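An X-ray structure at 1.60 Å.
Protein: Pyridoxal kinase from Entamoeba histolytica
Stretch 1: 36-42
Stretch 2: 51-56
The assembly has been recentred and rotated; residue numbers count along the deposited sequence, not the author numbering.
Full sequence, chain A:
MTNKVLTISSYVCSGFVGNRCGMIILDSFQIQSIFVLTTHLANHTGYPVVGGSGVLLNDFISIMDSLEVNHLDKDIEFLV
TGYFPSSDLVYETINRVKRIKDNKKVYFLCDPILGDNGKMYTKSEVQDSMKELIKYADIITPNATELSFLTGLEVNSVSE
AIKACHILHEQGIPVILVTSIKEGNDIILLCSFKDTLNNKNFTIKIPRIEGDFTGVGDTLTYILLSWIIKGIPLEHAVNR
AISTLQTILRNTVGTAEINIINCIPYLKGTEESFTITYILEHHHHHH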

# COMPACT_ATOMS: atom_id res chain seq x y z
N VAL A 36 -6.27 -4.79 -4.71
CA VAL A 36 -7.00 -4.17 -5.77
C VAL A 36 -7.74 -2.97 -5.19
O VAL A 36 -8.49 -3.08 -4.23
N LEU A 37 -7.54 -1.81 -5.74
CA LEU A 37 -8.14 -0.56 -5.23
C LEU A 37 -9.52 -0.27 -5.81
O LEU A 37 -9.81 -0.54 -6.97
N THR A 38 -10.41 0.27 -4.99
CA THR A 38 -11.71 0.72 -5.46
C THR A 38 -11.84 2.26 -5.55
O THR A 38 -12.83 2.77 -6.08
N THR A 39 -10.84 2.96 -5.00
CA THR A 39 -10.70 4.43 -5.10
C THR A 39 -9.23 4.80 -5.19
O THR A 39 -8.38 4.00 -4.81
N HIS A 40 -8.97 6.00 -5.66
CA HIS A 40 -7.66 6.64 -5.54
C HIS A 40 -7.89 8.08 -5.08
O HIS A 40 -8.03 8.99 -5.90
N LEU A 41 -7.95 8.27 -3.76
CA LEU A 41 -8.21 9.58 -3.17
C LEU A 41 -6.97 10.14 -2.50
O LEU A 41 -6.12 9.39 -2.05
N ALA A 42 -6.90 11.44 -2.40
CA ALA A 42 -5.78 12.10 -1.72
C ALA A 42 -5.73 11.77 -0.25
O ALA A 42 -4.68 11.56 0.32
N GLY A 51 -9.75 14.97 -2.86
CA GLY A 51 -9.43 14.92 -4.27
C GLY A 51 -9.30 13.47 -4.74
O GLY A 51 -9.07 12.57 -3.95
N GLY A 52 -9.51 13.27 -6.03
CA GLY A 52 -9.39 11.96 -6.68
C GLY A 52 -10.75 11.34 -6.97
O GLY A 52 -11.79 11.94 -6.67
N SER A 53 -10.73 10.12 -7.48
CA SER A 53 -11.93 9.46 -8.05
C SER A 53 -12.05 8.01 -7.61
O SER A 53 -11.07 7.35 -7.27
N GLY A 54 -13.29 7.51 -7.69
CA GLY A 54 -13.58 6.09 -7.59
C GLY A 54 -13.00 5.39 -8.80
O GLY A 54 -12.94 5.97 -9.90
N VAL A 55 -12.60 4.14 -8.61
CA VAL A 55 -12.17 3.29 -9.70
C VAL A 55 -13.34 2.94 -10.63
O VAL A 55 -14.45 2.65 -10.15
N LEU A 56 -13.12 3.03 -11.93
CA LEU A 56 -14.17 2.77 -12.92
C LEU A 56 -14.29 1.27 -13.17
O LEU A 56 -13.28 0.52 -13.15

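The two stretches run antiparallel and are held together mostly by their backbones. Three of the six residues in stretch 2 are glycines, so side chains fill little of the space between the stretches.

Gly51 has no side chain. Its carbonyl accepts a hydrogen bond from stretch 1: Ala42 N to Gly51 O is 2.9 Å. The same oxygen also receives a CA-H...O contact from Leu41, with Leu41 CA to Gly51 O at 3.2 Å. The methyl group of Ala42 points sideways here.

Gly52 sits with phi at 104° and psi near 180°, a conformation that calls for glycine. A CB at this position would point toward stretch 1 and run into His40 O. Without one, the backbones come close, and Gly52 CA makes a CA-H...O contact with His40 O at 3.4 Å. Leu41 leans over this point. Its CA-to-CB bond points sideways, but its m,t rotamer brings the end of the side chain nearer, placing Leu41 CD2 3.8 Å from Gly52 C.

Ser53 lies across from His40. His40 N donates to Ser53 O at 3.0 Å with nearly straight geometry. The return bond, Ser53 N to His40 O, is weak: 3.3 Å and bent. Water 1 also joins the two: it donates to His40 O at 2.7 Å and accepts from Ser53 N at 2.9 Å, sharing the N-H with the weak direct bond. The side chains of Ser53 (chi1 m) and His40 (chi1 t) lie on the same face of the sheet but do not meet. The imidazole end leads away, and His40 NE2 and Ser53 OG each find hydrogen bonds elsewhere in the structure.

Gly54 lies across from Thr39, with Gly54 CA 4.2 Å from Thr39 CA. Thr39 has chi1 p, and its OG1 is hydrogen-bonded elsewhere in the structure.

Val55 supplies the main side-chain packing and has the largest area covered by the other stretch. Its CB points toward stretch 1, with chi1 t. Val55 CG2 lies 3.5 Å from Leu37 O and 3.7 Å from Thr39 N, so the methyl packs on backbone. Leu37 O is buried by this contact and has no polar partner in the model. Val55 N donates to Thr38 O at 2.9 Å. The Thr38 side chain, chi1 p, points away. Leu37, an m,t rotamer, also turns its end away.

Leu56 points away and makes no contact with stretch 1. It occupies the N-cap position just before a helix.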

# COMPACT_ATOMS: atom_id res chain seq x y z
CB VAL A 36 -7.98 -5.13 -6.48
CG1 VAL A 36 -8.76 -4.39 -7.55
CG2 VAL A 36 -7.22 -6.31 -7.05
CB LEU A 37 -7.21 0.63 -5.51
CG LEU A 37 -5.73 0.39 -5.16
CD1 LEU A 37 -4.97 1.69 -5.42
CD2 LEU A 37 -5.51 -0.13 -3.74
CB THR A 38 -12.85 0.26 -4.54
OG1 THR A 38 -12.65 0.80 -3.24
CG2 THR A 38 -12.87 -1.24 -4.42
CB THR A 39 -11.25 5.19 -3.88
OG1 THR A 39 -10.43 4.98 -2.72
CG2 THR A 39 -12.68 4.73 -3.55
CB HIS A 40 -6.91 6.56 -6.88
CG HIS A 40 -5.55 7.20 -6.88
ND1 HIS A 40 -4.99 7.74 -8.02
CD2 HIS A 40 -4.64 7.39 -5.90
CE1 HIS A 40 -3.80 8.24 -7.74
NE2 HIS A 40 -3.55 8.04 -6.48
CB LEU A 41 -9.29 9.47 -2.10
CG LEU A 41 -10.55 8.73 -2.55
CD1 LEU A 41 -11.52 8.61 -1.39
CD2 LEU A 41 -11.21 9.47 -3.70
CB ALA A 42 -5.89 13.60 -1.87
CB SER A 53 -11.92 9.46 -9.59
OG SER A 53 -12.24 10.74 -10.13
CB VAL A 55 -11.41 2.06 -9.17
CG1 VAL A 55 -11.18 1.01 -10.25
CG2 VAL A 55 -10.07 2.52 -8.55
CB LEU A 56 -13.86 3.47 -14.24
CG LEU A 56 -13.77 4.99 -14.23
CD1 LEU A 56 -13.29 5.46 -15.59
CD2 LEU A 56 -15.11 5.60 -13.86
O HOH W 1 -8.09 9.50 -8.53